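Local atomic coordinates of N-acetylneuraminate epimerase (Escherichia coli, PDB entry 2UVK), a protein that converts the alpha-anomer of N-acetylneuraminate (sialic acid) to the beta-anomer, speeding the equilibrium between the two in the bacterial periplasm. Residues D65-V70 against K90-T95; V99-H104 against S176-S181; A105-A110 against N167-S172. All blocks are in the same frame, centred on the assembly; numbering follows the deposited sequence. Where two conformers were deposited one is given.

Interaction 1 (D65-V70 against K90-T95); sequences DGNLYV and KYNPKT
The phenol ring of Tyr69 and the aliphatic chain of Lys90 lie side by side and point the same way, with CE1 of Tyr69 3.7 Å from CD of Lys90. The same methylene sits 3.6 Å from the Tyr69 OH and meets the ring obliquely. Pro175 and Leu101 also touch the Tyr69 side chain, and an alanine at Tyr69 would probably open a gap beside them and cost the CG and CD methylenes of Lys90 their contact with the ring. On the opposite face of the sheet, CD2 of Leu68 approaches the Tyr91 ring obliquely, 4.1 Å from Tyr91 CD2. The ring of Trp98 meets the Tyr91 ring as well, and the Tyr91 hydroxyl is hydrogen-bonded to Asn96. The flat amides of Asn67 and Asn92 have their planes 84° apart, with OD1 of Asn67 3.7 Å from CB of Asn92.

These side chains stand on the second and third strands of a four-stranded antiparallel blade of the Kelch beta-propeller. Leu68 and Tyr91 form a hydrogen-bonded pair, with Leu68 N to Tyr91 O at 2.9 Å and Tyr91 N to Leu68 O at 2.7 Å, both nearly straight. Tyr69 and Lys90 are the adjoining non-hydrogen-bonded pair, where CA of Lys90 makes a C-H...O contact to Leu68 O.

The Lys90 chain bends at its far end (chi3 69°, chi4 73°), which puts NZ beside a water that it grips at 2.6 Å. That water donates to Asn67 OD1 at 2.7 Å, linking the ammonium group to the neighbouring strand. Where the third strand ends, Asn92 OD1 accepts from Lys94 N, which stands above the amide plane, in an Asx turn, and the ring of Pro93 rests against the carbonyl oxygen of Gly66.

Interaction 2 (V99-H104 against S176-S181); sequences VKLMSH and STQQWS
The hydroxyl of Ser103 joins the two segments: OG donates to the backbone O of Gln178 at 2.7 Å and accepts a weak, bent bond from NE1 of Trp180 at 2.9 Å. It lies at the edge of the indole, near the ring plane. OG stands anti to the backbone N (chi1 -177°), which turns it to the facing segment, where it meets both the Gln178 carbonyl and the indole N-H.

Around this centre, waters tie the main chain of Met102 to two glutamines. One accepts from Met102 N and donates to OE1 of Gln178 at 2.6 Å; a second donates both to Met102 O and to that OE1. A third donates to Met102 O and accepts from NE2 of Gln179, whose OE1 is bonded to Lys159 of the second subunit.

The contact bridges two neighbouring blades of the propeller. Residues 99-104 lead out from the outermost strand of one, and 176-181 turn from the third to the fourth strand of the next. Thr177 shapes that turn, its OG1 accepting from Gln179 N in an ST turn.

Packing completes the contact. The extended Gln178 chain crosses Leu101 at about a right angle, its NE2 3.8 Å from CD2 of Leu101 and its OE1 3.7 Å from CB of Leu101. Leu101 also rests on Phe173, Val88 and Lys90, and the carbonyl oxygen of His104 approaches the indole obliquely, 3.6 Å from CD1 of Trp180.

Interaction 3 (A105-A110 against N167-S172); sequences APMGMA and NKFLLS
Apolar contact dominates, and the terminal methyl of Met107, here a selenomethionine, is its centre. The chain bends at chi2 (77°) and chi3 (70°) on its way across, and CE ends among the side chains of Asn167, Phe169 and Leu171. It is 3.7 Å from CB of Phe169 and approaches that ring obliquely, while the chain of Met107 crosses Leu171 at a slant. The approach of CE to CD2 of Leu171, 3.2 Å, is tighter than ordinary van der Waals contact; Met107 was modelled in two conformers, so this closeness is doubtful. Pro106 and Leu171 reach toward each other tip to tip, with CG of Pro106 3.9 Å from CD2 of Leu171.

Contact between apolar and polar groups comes next. Met107 crosses the Asn167 side chain at about a right angle, CE standing 3.5 Å from ND2 of Asn167, and CB and CG of Met107 also face this amide nitrogen.

The polar links are few. A water donates to Gly108 O at 2.9 Å and accepts from Asn167 ND2 at 2.9 Å, bridging the two segments where no direct hydrogen bond does. The other end of the amide is used within its own segment: OD1 of Asn167 accepts from Phe169 N at 3.0 Å, the donor well above the amide plane, and OD1 also lies in the plane of the Phe169 ring, at its edge.

The second subunit borders this buried cluster, its Phe165 packing on Pro106, Met107 and Leu171 and its Asn128 bonding to Pro106 O. The Asx turn at Asn167 leads into the third strand of a Kelch propeller blade, against the linker that enters the same blade from the preceding one, with the Asn167 side chain about 12 Å from that of Glu209, the predicted proton acceptor.

In the fold
From the N terminus, interaction 1 closes first, drawing strands 67-71 and 88-92 of one blade together around the short excursion between them. The next strand, 97-100, is a neighbour of 88-92 in the same sheet and begins interaction 2; the backbone bond between Lys90 and Val99 joins the two. Residues 105-110, the linker to the following blade, open interaction 3; strands 112-117 and 120-125 and helices 129-142 and 146-157 follow before 167-172 closes it. Residues 176-181 then close interaction 2 around it. Trp180, packed on Pro106 and Met109, connects these two contacts: interaction 2 joins adjacent blades, while interaction 3 sets the linker between them against the blade it enters; both border the second subunit.

Interaction 1 (D65-V70 against K90-T95)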
loop_
_atom_site.group_PDB
_atom_site.type_symbol
_atom_site.label_atom_id
_atom_site.label_comp_id
_atom_site.label_asym_id
_atom_site.label_seq_id
_atom_site.Cartn_x
_atom_site.Cartn_y
_atom_site.Cartn_z
ATOM N N ASP B 65 -14.700 9.339 -21.895
ATOM C CA ASP B 65 -15.401 8.628 -22.974
ATOM C C ASP B 65 -16.885 8.468 -22.653
ATOM O O ASP B 65 -17.442 7.365 -22.784
ATOM C CB ASP B 65 -14.751 7.256 -23.198
ATOM C CG ASP B 65 -13.330 7.343 -23.742
ATOM O OD1 ASP B 65 -12.819 8.457 -24.010
ATOM O OD2 ASP B 65 -12.711 6.271 -23.899
ATOM N N GLY B 66 -17.517 9.544 -22.181
ATOM C CA GLY B 66 -18.958 9.544 -21.972
ATOM C C GLY B 66 -19.516 8.922 -20.699
ATOM O O GLY B 66 -20.730 8.877 -20.502
ATOM N N ASN B 67 -18.638 8.446 -19.812
ATOM C CA ASN B 67 -19.082 7.817 -18.599
ATOM C C ASN B 67 -18.370 8.452 -17.431
ATOM O O ASN B 67 -17.255 8.960 -17.574
ATOM C CB ASN B 67 -18.775 6.330 -18.624
ATOM C CG ASN B 67 -19.573 5.598 -19.666
ATOM O OD1 ASN B 67 -20.775 5.415 -19.507
ATOM N ND2 ASN B 67 -18.904 5.157 -20.722
ATOM N N LEU B 68 -19.055 8.419 -16.299
ATOM C CA LEU B 68 -18.558 8.997 -15.042
ATOM C C LEU B 68 -18.018 7.876 -14.157
ATOM O O LEU B 68 -18.730 6.919 -13.847
ATOM C CB LEU B 68 -19.691 9.742 -14.349
ATOM C CG LEU B 68 -19.469 10.214 -12.909
ATOM C CD1 LEU B 68 -18.405 11.283 -12.909
ATOM C CD2 LEU B 68 -20.780 10.715 -12.320
ATOM N N TYR B 69 -16.761 8.021 -13.746
ATOM C CA TYR B 69 -16.094 7.058 -12.844
ATOM C C TYR B 69 -15.893 7.690 -11.476
ATOM O O TYR B 69 -15.477 8.822 -11.401
ATOM C CB TYR B 69 -14.739 6.634 -13.414
ATOM C CG TYR B 69 -14.909 5.903 -14.722
ATOM C CD1 TYR B 69 -15.049 4.540 -14.761
ATOM C CD2 TYR B 69 -15.004 6.603 -15.920
ATOM C CE1 TYR B 69 -15.295 3.850 -15.978
ATOM C CE2 TYR B 69 -15.220 5.930 -17.131
ATOM C CZ TYR B 69 -15.352 4.560 -17.160
ATOM O OH TYR B 69 -15.574 3.889 -18.374
ATOM N N VAL B 70 -16.188 6.932 -10.420
ATOM C CA VAL B 70 -15.989 7.372 -9.024
ATOM C C VAL B 70 -15.009 6.403 -8.359
ATOM O O VAL B 70 -15.155 5.188 -8.478
ATOM C CB VAL B 70 -17.317 7.433 -8.232
ATOM C CG1 VAL B 70 -17.062 7.772 -6.765
ATOM C CG2 VAL B 70 -18.261 8.466 -8.866
ATOM N N LYS B 90 -18.959 2.995 -12.067
ATOM C CA LYS B 90 -19.189 3.688 -13.334
ATOM C C LYS B 90 -20.641 4.081 -13.455
ATOM O O LYS B 90 -21.523 3.249 -13.257
ATOM C CB LYS B 90 -18.819 2.771 -14.493
ATOM C CG LYS B 90 -19.081 3.352 -15.873
ATOM C CD LYS B 90 -18.531 2.459 -16.969
ATOM C CE LYS B 90 -19.301 1.158 -17.096
ATOM N NZ LYS B 90 -20.646 1.327 -17.716
ATOM N N TYR B 91 -20.878 5.340 -13.783
ATOM C CA TYR B 91 -22.237 5.845 -14.044
ATOM C C TYR B 91 -22.373 6.159 -15.520
ATOM O O TYR B 91 -21.562 6.886 -16.091
ATOM C CB TYR B 91 -22.496 7.102 -13.241
ATOM C CG TYR B 91 -23.797 7.803 -13.564
ATOM C CD1 TYR B 91 -25.012 7.327 -13.086
ATOM C CD2 TYR B 91 -23.805 8.950 -14.354
ATOM C CE1 TYR B 91 -26.196 7.983 -13.362
ATOM C CE2 TYR B 91 -25.014 9.601 -14.650
ATOM C CZ TYR B 91 -26.179 9.116 -14.141
ATOM O OH TYR B 91 -27.362 9.739 -14.434
ATOM N N ASN B 92 -23.411 5.578 -16.119
ATOM C CA ASN B 92 -23.750 5.820 -17.533
ATOM C C ASN B 92 -24.874 6.861 -17.605
ATOM O O ASN B 92 -25.994 6.606 -17.182
ATOM C CB ASN B 92 -24.137 4.493 -18.196
ATOM C CG ASN B 92 -24.507 4.646 -19.668
ATOM O OD1 ASN B 92 -24.566 5.749 -20.189
ATOM N ND2 ASN B 92 -24.723 3.522 -20.340
ATOM N N PRO B 93 -24.550 8.072 -18.054
ATOM C CA PRO B 93 -25.590 9.105 -18.081
ATOM C C PRO B 93 -26.733 8.832 -19.074
ATOM O O PRO B 93 -27.851 9.315 -18.864
ATOM C CB PRO B 93 -24.833 10.388 -18.429
ATOM C CG PRO B 93 -23.445 9.990 -18.803
ATOM C CD PRO B 93 -23.242 8.549 -18.526
ATOM N N LYS B 94 -26.461 8.051 -20.111
ATOM C CA LYS B 94 -27.479 7.774 -21.124
ATOM C C LYS B 94 -28.590 6.889 -20.567
ATOM O O LYS B 94 -29.752 6.986 -20.992
ATOM C CB LYS B 94 -26.837 7.125 -22.337
ATOM C CG LYS B 94 -25.764 7.995 -22.977
ATOM C CD LYS B 94 -25.395 7.519 -24.376
ATOM C CE LYS B 94 -24.451 8.487 -25.062
ATOM N NZ LYS B 94 -24.077 7.999 -26.417
ATOM N N THR B 95 -28.236 6.041 -19.605
ATOM C CA THR B 95 -29.161 5.118 -18.968
ATOM C C THR B 95 -29.442 5.431 -17.493
ATOM O O THR B 95 -30.212 4.722 -16.853
ATOM C CB THR B 95 -28.629 3.682 -19.086
ATOM O OG1 THR B 95 -27.339 3.595 -18.471
ATOM C CG2 THR B 95 -28.488 3.300 -20.540
HETATM O O HOH W 1 -21.203 2.746 -19.864
HETATM O O HOH W 2 -22.496 6.508 -21.835
#

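Interaction 2 (V99-H104 against S176-S181)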
loop_
_atom_site.group_PDB
_atom_site.type_symbol
_atom_site.label_atom_id
_atom_site.label_comp_id
_atom_site.label_asym_id
_atom_site.label_seq_id
_atom_site.Cartn_x
_atom_site.Cartn_y
_atom_site.Cartn_z
ATOM N N VAL B 99 -22.864 0.933 -12.146
ATOM C CA VAL B 99 -22.344 -0.402 -11.880
ATOM C C VAL B 99 -21.033 -0.283 -11.116
ATOM O O VAL B 99 -20.276 0.649 -11.311
ATOM C CB VAL B 99 -22.162 -1.239 -13.162
ATOM C CG1 VAL B 99 -21.099 -0.664 -14.081
ATOM C CG2 VAL B 99 -21.899 -2.708 -12.814
ATOM N N LYS B 100 -20.791 -1.234 -10.236
ATOM C CA LYS B 100 -19.474 -1.359 -9.601
ATOM C C LYS B 100 -18.613 -2.161 -10.547
ATOM O O LYS B 100 -19.067 -3.154 -11.128
ATOM C CB LYS B 100 -19.599 -2.080 -8.273
ATOM C CG LYS B 100 -18.255 -2.239 -7.559
ATOM C CD LYS B 100 -18.387 -2.863 -6.181
ATOM C CE LYS B 100 -17.013 -3.051 -5.612
ATOM N NZ LYS B 100 -16.992 -3.827 -4.331
ATOM N N LEU B 101 -17.383 -1.727 -10.761
ATOM C CA LEU B 101 -16.482 -2.432 -11.657
ATOM C C LEU B 101 -15.730 -3.502 -10.872
ATOM O O LEU B 101 -15.463 -3.337 -9.657
ATOM C CB LEU B 101 -15.506 -1.467 -12.352
ATOM C CG LEU B 101 -16.133 -0.300 -13.120
ATOM C CD1 LEU B 101 -15.052 0.526 -13.803
ATOM C CD2 LEU B 101 -17.166 -0.792 -14.143
HETATM N N MSE B 102 -15.413 -4.606 -11.542
HETATM C CA MSE B 102 -14.519 -5.596 -10.952
HETATM C C MSE B 102 -13.131 -5.071 -11.220
HETATM O O MSE B 102 -12.571 -5.275 -12.290
HETATM C CB MSE B 102 -14.746 -6.974 -11.576
HETATM C CG MSE B 102 -13.867 -8.048 -10.941
HETATM SE SE MSE B 102 -14.384 -9.830 -11.516
HETATM C CE MSE B 102 -15.829 -10.204 -10.239
ATOM N N SER B 103 -12.591 -4.341 -10.242
ATOM C CA SER B 103 -11.366 -3.597 -10.415
ATOM C C SER B 103 -10.791 -3.329 -9.033
ATOM O O SER B 103 -11.505 -2.825 -8.181
ATOM C CB SER B 103 -11.694 -2.278 -11.082
ATOM O OG SER B 103 -10.547 -1.521 -11.346
ATOM N N HIS B 104 -9.512 -3.617 -8.844
ATOM C CA HIS B 104 -8.896 -3.518 -7.509
ATOM C C HIS B 104 -7.687 -2.597 -7.521
ATOM O O HIS B 104 -6.605 -2.999 -7.959
ATOM C CB HIS B 104 -8.491 -4.918 -7.063
ATOM C CG HIS B 104 -9.673 -5.808 -6.847
ATOM N ND1 HIS B 104 -10.097 -6.756 -7.756
ATOM C CD2 HIS B 104 -10.557 -5.837 -5.823
ATOM C CE1 HIS B 104 -11.180 -7.346 -7.278
ATOM N NE2 HIS B 104 -11.497 -6.787 -6.129
ATOM N N SER B 176 -11.107 1.080 -20.545
ATOM C CA SER B 176 -11.344 0.021 -21.515
ATOM C C SER B 176 -11.085 -1.368 -20.939
ATOM O O SER B 176 -11.821 -2.312 -21.234
ATOM C CB SER B 176 -10.478 0.265 -22.743
ATOM O OG SER B 176 -10.815 1.521 -23.330
ATOM N N THR B 177 -10.068 -1.478 -20.076
ATOM C CA THR B 177 -9.668 -2.762 -19.484
ATOM C C THR B 177 -10.148 -2.885 -18.025
ATOM O O THR B 177 -10.258 -3.991 -17.485
ATOM C CB THR B 177 -8.135 -2.904 -19.499
ATOM O OG1 THR B 177 -7.561 -1.965 -18.592
ATOM C CG2 THR B 177 -7.567 -2.614 -20.895
ATOM N N GLN B 178 -10.437 -1.739 -17.425
ATOM C CA GLN B 178 -10.758 -1.588 -15.982
ATOM C C GLN B 178 -9.628 -1.998 -15.043
ATOM O O GLN B 178 -9.877 -2.259 -13.851
ATOM C CB GLN B 178 -12.051 -2.309 -15.600
ATOM C CG GLN B 178 -13.158 -1.977 -16.583
ATOM C CD GLN B 178 -14.480 -2.667 -16.316
ATOM O OE1 GLN B 178 -14.614 -3.450 -15.396
ATOM N NE2 GLN B 178 -15.483 -2.374 -17.167
ATOM N N GLN B 179 -8.408 -2.025 -15.579
ATOM C CA GLN B 179 -7.232 -2.442 -14.840
ATOM C C GLN B 179 -6.409 -1.252 -14.411
ATOM O O GLN B 179 -6.446 -0.179 -15.033
ATOM C CB GLN B 179 -6.351 -3.362 -15.685
ATOM C CG GLN B 179 -7.040 -4.582 -16.227
ATOM C CD GLN B 179 -7.687 -5.404 -15.145
ATOM O OE1 GLN B 179 -6.997 -5.978 -14.294
ATOM N NE2 GLN B 179 -9.020 -5.453 -15.143
ATOM N N TRP B 180 -5.632 -1.488 -13.341
ATOM C CA TRP B 180 -4.739 -0.491 -12.728
ATOM C C TRP B 180 -3.293 -0.773 -13.062
ATOM O O TRP B 180 -2.851 -1.908 -12.988
ATOM C CB TRP B 180 -4.894 -0.509 -11.196
ATOM C CG TRP B 180 -6.208 0.011 -10.785
ATOM C CD1 TRP B 180 -7.371 -0.692 -10.635
ATOM C CD2 TRP B 180 -6.516 1.366 -10.464
ATOM N NE1 TRP B 180 -8.380 0.147 -10.272
ATOM C CE2 TRP B 180 -7.899 1.427 -10.186
ATOM C CE3 TRP B 180 -5.778 2.559 -10.486
ATOM C CZ2 TRP B 180 -8.542 2.623 -9.836
ATOM C CZ3 TRP B 180 -6.407 3.744 -10.131
ATOM C CH2 TRP B 180 -7.785 3.775 -9.823
ATOM N N SER B 181 -2.563 0.275 -13.417
ATOM C CA SER B 181 -1.151 0.154 -13.764
ATOM C C SER B 181 -0.282 1.100 -12.954
ATOM O O SER B 181 -0.719 2.171 -12.537
ATOM C CB SER B 181 -0.951 0.458 -15.262
ATOM O OG SER B 181 -1.617 -0.494 -16.069
HETATM O O HOH W 3 -10.122 -6.495 -12.505
HETATM O O HOH W 4 -16.394 -4.977 -14.253
HETATM O O HOH W 5 -12.885 -6.034 -15.007
#

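Interaction 3 (A105-A110 against N167-S172)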
loop_
_atom_site.group_PDB
_atom_site.type_symbol
_atom_site.label_atom_id
_atom_site.label_comp_id
_atom_site.label_asym_id
_atom_site.label_seq_id
_atom_site.Cartn_x
_atom_site.Cartn_y
_atom_site.Cartn_z
ATOM N N ALA B 105 -7.863 -1.371 -7.044
ATOM C CA ALA B 105 -6.738 -0.452 -6.955
ATOM C C ALA B 105 -5.732 -0.976 -5.928
ATOM O O ALA B 105 -6.120 -1.480 -4.871
ATOM C CB ALA B 105 -7.233 0.928 -6.576
ATOM N N PRO B 106 -4.438 -0.871 -6.238
ATOM C CA PRO B 106 -3.424 -1.381 -5.332
ATOM C C PRO B 106 -3.317 -0.666 -3.998
ATOM O O PRO B 106 -2.717 -1.219 -3.058
ATOM C CB PRO B 106 -2.130 -1.247 -6.141
ATOM C CG PRO B 106 -2.425 -0.200 -7.111
ATOM C CD PRO B 106 -3.830 -0.418 -7.508
HETATM N N MSE B 107 -3.870 0.537 -3.919
HETATM C CA MSE B 107 -3.905 1.304 -2.671
HETATM C C MSE B 107 -5.322 1.795 -2.403
HETATM O O MSE B 107 -6.060 2.130 -3.333
HETATM C CB MSE B 107 -2.934 2.493 -2.746
HETATM C CG MSE B 107 -1.468 2.179 -2.337
HETATM SE SE MSE B 107 -0.405 1.228 -3.672
HETATM C CE MSE B 107 -0.211 2.643 -5.018
ATOM N N GLY B 108 -5.721 1.832 -1.131
ATOM C CA GLY B 108 -6.930 2.512 -0.787
ATOM C C GLY B 108 -6.832 3.945 -1.281
ATOM O O GLY B 108 -5.730 4.473 -1.481
HETATM N N MSE B 109 -7.974 4.587 -1.480
HETATM C CA MSE B 109 -8.046 5.924 -2.055
HETATM C C MSE B 109 -8.957 6.819 -1.229
HETATM O O MSE B 109 -10.177 6.785 -1.371
HETATM C CB MSE B 109 -8.555 5.803 -3.488
HETATM C CG MSE B 109 -7.579 5.077 -4.374
HETATM SE SE MSE B 109 -8.223 4.926 -6.234
HETATM C CE MSE B 109 -9.623 3.593 -5.932
ATOM N N ALA B 110 -8.360 7.595 -0.327
ATOM C CA ALA B 110 -9.036 8.669 0.401
ATOM C C ALA B 110 -8.074 9.785 0.686
ATOM O O ALA B 110 -7.053 9.532 1.313
ATOM C CB ALA B 110 -9.664 8.170 1.722
ATOM N N ASN B 167 0.279 7.983 -0.005
ATOM C CA ASN B 167 0.596 7.330 -1.270
ATOM C C ASN B 167 1.343 8.259 -2.217
ATOM O O ASN B 167 0.765 9.239 -2.715
ATOM C CB ASN B 167 -0.681 6.867 -1.974
ATOM C CG ASN B 167 -0.397 6.008 -3.182
ATOM O OD1 ASN B 167 0.737 5.596 -3.408
ATOM N ND2 ASN B 167 -1.455 5.686 -3.956
ATOM N N LYS B 168 2.623 7.948 -2.446
ATOM C CA LYS B 168 3.446 8.738 -3.370
ATOM C C LYS B 168 3.438 8.172 -4.787
ATOM O O LYS B 168 3.977 8.807 -5.700
ATOM C CB LYS B 168 4.906 8.839 -2.881
ATOM C CG LYS B 168 5.686 7.565 -2.914
ATOM C CD LYS B 168 7.166 7.797 -2.577
ATOM C CE LYS B 168 7.975 6.542 -2.627
ATOM N NZ LYS B 168 9.453 6.892 -2.526
ATOM N N PHE B 169 2.853 6.987 -4.981
ATOM C CA PHE B 169 2.803 6.359 -6.297
ATOM C C PHE B 169 1.777 7.038 -7.174
ATOM O O PHE B 169 0.797 7.592 -6.694
ATOM C CB PHE B 169 2.494 4.879 -6.200
ATOM C CG PHE B 169 3.573 4.087 -5.545
ATOM C CD1 PHE B 169 4.685 3.695 -6.268
ATOM C CD2 PHE B 169 3.491 3.735 -4.210
ATOM C CE1 PHE B 169 5.674 2.950 -5.689
ATOM C CE2 PHE B 169 4.480 2.994 -3.624
ATOM C CZ PHE B 169 5.589 2.614 -4.369
ATOM N N LEU B 170 2.025 6.975 -8.481
ATOM C CA LEU B 170 1.078 7.432 -9.487
ATOM C C LEU B 170 0.507 6.192 -10.169
ATOM O O LEU B 170 1.253 5.357 -10.687
ATOM C CB LEU B 170 1.780 8.321 -10.522
ATOM C CG LEU B 170 0.895 8.987 -11.583
ATOM C CD1 LEU B 170 -0.025 9.993 -10.992
ATOM C CD2 LEU B 170 1.785 9.648 -12.653
ATOM N N LEU B 171 -0.821 6.073 -10.143
ATOM C CA LEU B 171 -1.536 4.917 -10.666
ATOM C C LEU B 171 -2.345 5.369 -11.873
ATOM O O LEU B 171 -2.819 6.503 -11.905
ATOM C CB LEU B 171 -2.503 4.378 -9.594
ATOM C CG LEU B 171 -1.956 4.160 -8.164
ATOM C CD1 LEU B 171 -3.127 3.701 -7.249
ATOM C CD2 LEU B 171 -0.807 3.203 -8.138
ATOM N N SER B 172 -2.513 4.497 -12.859
ATOM C CA SER B 172 -3.425 4.813 -13.958
ATOM C C SER B 172 -4.461 3.706 -14.133
ATOM O O SER B 172 -4.136 2.515 -14.129
ATOM C CB SER B 172 -2.667 5.088 -15.273
ATOM O OG SER B 172 -1.983 3.945 -15.750
HETATM O O HOH W 6 -4.260 6.263 -3.285
#